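Signal recognition particle receptor subunit beta (Mus musculus, PDB 2FH5) binds GTP as a subunit of the signal recognition particle receptor, which helps target nascent secretory proteins to the endoplasmic reticulum membrane. Local coordinates at residues L23-R26 with L27-Q31; Y103-L106 with I107-A111. One frame throughout, in Å; residues are numbered along the deposited sequence.

Interaction 1: L23-R26 with L27-Q31; sequences LFVR and LLTGQ
Phe24 holds CG anti to the backbone N (chi1 176°), which carries its ring alongside Leu28, while Leu28 turns CG back beside its own N (chi1 -65°). Together these rotations set one methyl squarely over the ring: Leu28 CD1 lies 3.6 Å from the centroid of Phe24, only 10° off the ring normal, a CH-pi contact one helical turn apart. One residue further on the contact is polar. Val25 O is gripped twice by Thr29, whose N donates at 2.9 Å, whereas Thr29 OG1 donates from above the carbonyl plane at 3.1 Å. The same hydroxyl accepts from Gln31 N at 2.8 Å, closing an ST turn where the chain leaves the helix at Gly30, which has positive phi. Arg26 bends over this exit: its guanidinium lays one face on the Gln31 carbonyl group, with Gln31 C 3.5 Å above its plane, and Arg26 NE and NH2 make weak hydrogen bonds to Gly30 O. Helix 20-29 follows the GTP-binding P-loop, and Arg26 NH1 reaches Ala191 O in the nucleotide pocket through another weak bond. Phe24 packs on Leu58 of strand 55-60, Leu28 on Ala44 of strand 42-47, and Leu27 on Leu206 and Leu210 of helix 204-213; the partner protein chain adds apolar side chains against Phe24, Val25, Leu28 and Thr29.

Interaction 2: Y103-L106 with I107-A111; sequences YQVL and IDSMA
Ser109 and Val105 meet through a single carbonyl that takes two hydrogen bonds. Ser109 N donates to Val105 O at 3.0 Å as the ordinary helical bond, and Ser109 OG donates to the same oxygen at 2.6 Å from the opposite face of the carbonyl plane. The hydroxyl gets there because OG stands beside its own backbone N and anti to the carbonyl carbon (chi1 -60°), folding back along the preceding turn. A buried hydroxyl is thereby satisfied inside the helix itself; an alanine here would probably leave Val105 O with the backbone bond as its one mate within this turn and open a small gap beside Val105 CG1. The carbonyls of Tyr103, Gln104 and Leu106 are each met by the amide four residues on: Ile107 N reaches Tyr103 O in an almost straight bond (170° at the hydrogen), Asp108 N binds Gln104 O at 2.9 Å, and Met110 N binds Leu106 O at 3.1 Å. Outside the helix, Ser109 O accepts from Ser115 OG. On the outside of the helix the apolar contact is close, Ile107 CD1 coming obliquely to Tyr103 CE2 at 3.3 Å. Helix 91-110 is the crossover of the beta-alpha-beta unit between strands 79-87 and 117-123. Val105 and Asp108 rest on Leu72 of helix 65-75, while Tyr103 and Leu106 pack on Leu144 of helix 133-150, so this last part of the helix is held between two neighbouring helices.

Overall arrangement
Both contacts are local, each within a single helix near its C-terminal end, and their centres lie about 27 Å apart on opposite sides of the chain's centre. Both are partly buried, and they hold different elements. Interaction 1 belongs to the helix after the P-loop, close to GTP and facing the partner protein; it runs out to the surface at Gly30 and Gln31, and several of its bonds weaken as the helix ends. Interaction 2 sits farther from the nucleotide, among helices of the same chain, with no exposed residue among those that touch and with straighter backbone bonds. Each contains a carbonyl shared by the amide and hydroxyl of one residue, but the threonine hydroxyl in 27-31 also accepts a bond.

Interaction 1: L23-R26 with L27-Q31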
loop_
_atom_site.group_PDB
_atom_site.type_symbol
_atom_site.label_atom_id
_atom_site.label_comp_id
_atom_site.label_asym_id
_atom_site.label_seq_id
_atom_site.Cartn_x
_atom_site.Cartn_y
_atom_site.Cartn_z
ATOM N N LEU B 23 7.045 1.526 -2.053
ATOM C CA LEU B 23 7.877 2.569 -2.666
ATOM C C LEU B 23 7.831 3.803 -1.791
ATOM O O LEU B 23 8.846 4.426 -1.528
ATOM C CB LEU B 23 7.366 2.954 -4.052
ATOM C CG LEU B 23 7.697 2.019 -5.203
ATOM C CD1 LEU B 23 7.074 2.543 -6.469
ATOM C CD2 LEU B 23 9.202 1.931 -5.342
ATOM N N PHE B 24 6.626 4.151 -1.359
ATOM C CA PHE B 24 6.374 5.292 -0.495
ATOM C C PHE B 24 7.288 5.188 0.741
ATOM O O PHE B 24 7.948 6.160 1.114
ATOM C CB PHE B 24 4.881 5.260 -0.125
ATOM C CG PHE B 24 4.429 6.316 0.843
ATOM C CD1 PHE B 24 4.179 7.610 0.424
ATOM C CD2 PHE B 24 4.116 5.975 2.157
ATOM C CE1 PHE B 24 3.604 8.565 1.302
ATOM C CE2 PHE B 24 3.543 6.919 3.044
ATOM C CZ PHE B 24 3.286 8.206 2.611
ATOM N N VAL B 25 7.340 4.007 1.354
ATOM C CA VAL B 25 8.167 3.781 2.541
ATOM C C VAL B 25 9.659 3.903 2.216
ATOM O O VAL B 25 10.410 4.573 2.912
ATOM C CB VAL B 25 7.898 2.373 3.153
ATOM C CG1 VAL B 25 8.912 2.071 4.251
ATOM C CG2 VAL B 25 6.486 2.316 3.714
ATOM N N ARG B 26 10.076 3.228 1.163
ATOM C CA ARG B 26 11.455 3.254 0.712
ATOM C C ARG B 26 11.967 4.680 0.431
ATOM O O ARG B 26 13.133 4.979 0.684
ATOM C CB ARG B 26 11.578 2.437 -0.564
ATOM C CG ARG B 26 12.903 1.811 -0.724
ATOM C CD ARG B 26 12.829 0.458 -0.108
ATOM N NE ARG B 26 14.037 0.114 0.628
ATOM C CZ ARG B 26 14.252 -1.083 1.156
ATOM N NH1 ARG B 26 13.333 -2.038 1.007
ATOM N NH2 ARG B 26 15.357 -1.310 1.863
ATOM N N LEU B 27 11.097 5.543 -0.100
ATOM C CA LEU B 27 11.464 6.912 -0.426
ATOM C C LEU B 27 11.607 7.765 0.813
ATOM O O LEU B 27 12.437 8.668 0.866
ATOM C CB LEU B 27 10.414 7.564 -1.346
ATOM C CG LEU B 27 10.460 7.170 -2.825
ATOM C CD1 LEU B 27 9.224 7.646 -3.543
ATOM C CD2 LEU B 27 11.691 7.758 -3.468
ATOM N N LEU B 28 10.788 7.471 1.808
ATOM C CA LEU B 28 10.775 8.228 3.044
ATOM C C LEU B 28 11.736 7.766 4.149
ATOM O O LEU B 28 12.093 8.557 5.011
ATOM C CB LEU B 28 9.346 8.227 3.601
ATOM C CG LEU B 28 8.269 8.941 2.790
ATOM C CD1 LEU B 28 6.851 8.567 3.255
ATOM C CD2 LEU B 28 8.515 10.423 2.932
ATOM N N THR B 29 12.156 6.502 4.122
ATOM C CA THR B 29 12.999 5.963 5.192
ATOM C C THR B 29 14.188 5.170 4.693
ATOM O O THR B 29 15.110 4.884 5.464
ATOM C CB THR B 29 12.216 4.970 6.097
ATOM O OG1 THR B 29 12.080 3.726 5.397
ATOM C CG2 THR B 29 10.838 5.495 6.438
ATOM N N GLY B 30 14.134 4.762 3.431
ATOM C CA GLY B 30 15.209 3.970 2.860
ATOM C C GLY B 30 15.106 2.540 3.331
ATOM O O GLY B 30 15.937 1.710 2.988
ATOM N N GLN B 31 14.071 2.229 4.104
ATOM C CA GLN B 31 13.920 0.877 4.620
ATOM C C GLN B 31 12.763 0.059 4.069
ATOM O O GLN B 31 11.947 0.538 3.288
ATOM C CB GLN B 31 13.794 0.938 6.128
ATOM C CG GLN B 31 15.053 1.414 6.824
ATOM C CD GLN B 31 14.753 2.018 8.167
ATOM O OE1 GLN B 31 14.048 1.424 8.988
ATOM N NE2 GLN B 31 15.278 3.219 8.401
#

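Interaction 2: Y103-L106 with I107-A111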
loop_
_atom_site.group_PDB
_atom_site.type_symbol
_atom_site.label_atom_id
_atom_site.label_comp_id
_atom_site.label_asym_id
_atom_site.label_seq_id
_atom_site.Cartn_x
_atom_site.Cartn_y
_atom_site.Cartn_z
ATOM N N TYR B 103 -5.884 4.470 -18.432
ATOM C CA TYR B 103 -6.767 5.222 -19.335
ATOM C C TYR B 103 -7.485 6.336 -18.576
ATOM O O TYR B 103 -7.446 7.499 -18.970
ATOM C CB TYR B 103 -7.810 4.274 -19.939
ATOM C CG TYR B 103 -8.693 4.912 -20.988
ATOM C CD1 TYR B 103 -8.261 5.046 -22.306
ATOM C CD2 TYR B 103 -9.959 5.384 -20.665
ATOM C CE1 TYR B 103 -9.071 5.628 -23.274
ATOM C CE2 TYR B 103 -10.772 5.971 -21.627
ATOM C CZ TYR B 103 -10.323 6.086 -22.927
ATOM O OH TYR B 103 -11.146 6.636 -23.886
ATOM N N GLN B 104 -8.168 5.972 -17.493
ATOM C CA GLN B 104 -8.854 6.963 -16.669
ATOM C C GLN B 104 -7.869 7.962 -16.063
ATOM O O GLN B 104 -8.212 9.128 -15.865
ATOM C CB GLN B 104 -9.634 6.294 -15.539
ATOM C CG GLN B 104 -11.137 6.258 -15.765
ATOM C CD GLN B 104 -11.706 4.836 -15.677
ATOM O OE1 GLN B 104 -12.925 4.640 -15.550
ATOM N NE2 GLN B 104 -10.820 3.836 -15.750
ATOM N N VAL B 105 -6.650 7.517 -15.759
ATOM C CA VAL B 105 -5.671 8.427 -15.176
ATOM C C VAL B 105 -5.200 9.442 -16.228
ATOM O O VAL B 105 -4.972 10.614 -15.911
ATOM C CB VAL B 105 -4.458 7.658 -14.583
ATOM C CG1 VAL B 105 -3.329 8.627 -14.242
ATOM C CG2 VAL B 105 -4.890 6.914 -13.306
ATOM N N LEU B 106 -5.065 8.989 -17.473
ATOM C CA LEU B 106 -4.634 9.855 -18.568
ATOM C C LEU B 106 -5.715 10.884 -18.842
ATOM O O LEU B 106 -5.447 12.080 -18.971
ATOM C CB LEU B 106 -4.391 9.035 -19.824
ATOM C CG LEU B 106 -3.127 8.215 -19.722
ATOM C CD1 LEU B 106 -3.036 7.293 -20.913
ATOM C CD2 LEU B 106 -1.932 9.137 -19.650
ATOM N N ILE B 107 -6.948 10.415 -18.924
ATOM C CA ILE B 107 -8.042 11.326 -19.152
ATOM C C ILE B 107 -8.122 12.356 -18.028
ATOM O O ILE B 107 -8.066 13.555 -18.295
ATOM C CB ILE B 107 -9.351 10.554 -19.306
ATOM C CG1 ILE B 107 -9.440 10.034 -20.744
ATOM C CG2 ILE B 107 -10.525 11.420 -18.943
ATOM C CD1 ILE B 107 -10.679 9.224 -21.015
ATOM N N ASP B 108 -8.228 11.901 -16.781
ATOM C CA ASP B 108 -8.300 12.816 -15.639
ATOM C C ASP B 108 -7.201 13.858 -15.662
ATOM O O ASP B 108 -7.448 15.034 -15.407
ATOM C CB ASP B 108 -8.188 12.058 -14.325
ATOM C CG ASP B 108 -9.433 11.282 -13.995
ATOM O OD1 ASP B 108 -10.322 11.174 -14.861
ATOM O OD2 ASP B 108 -9.518 10.769 -12.866
ATOM N N SER B 109 -5.983 13.420 -15.965
ATOM C CA SER B 109 -4.833 14.311 -15.989
ATOM C C SER B 109 -4.909 15.413 -17.041
ATOM O O SER B 109 -4.542 16.569 -16.773
ATOM C CB SER B 109 -3.553 13.503 -16.185
ATOM O OG SER B 109 -3.384 12.570 -15.133
ATOM N N MET B 110 -5.383 15.065 -18.233
ATOM C CA MET B 110 -5.481 16.047 -19.308
ATOM C C MET B 110 -6.586 17.069 -19.069
ATOM O O MET B 110 -6.425 18.245 -19.398
ATOM C CB MET B 110 -5.687 15.351 -20.652
ATOM C CG MET B 110 -4.488 14.527 -21.074
ATOM S SD MET B 110 -4.732 13.708 -22.657
ATOM C CE MET B 110 -6.304 12.879 -22.392
ATOM N N ALA B 111 -7.703 16.627 -18.493
ATOM C CA ALA B 111 -8.816 17.530 -18.211
ATOM C C ALA B 111 -8.467 18.563 -17.123
ATOM O O ALA B 111 -9.301 19.370 -16.739
ATOM C CB ALA B 111 -10.051 16.719 -17.791
#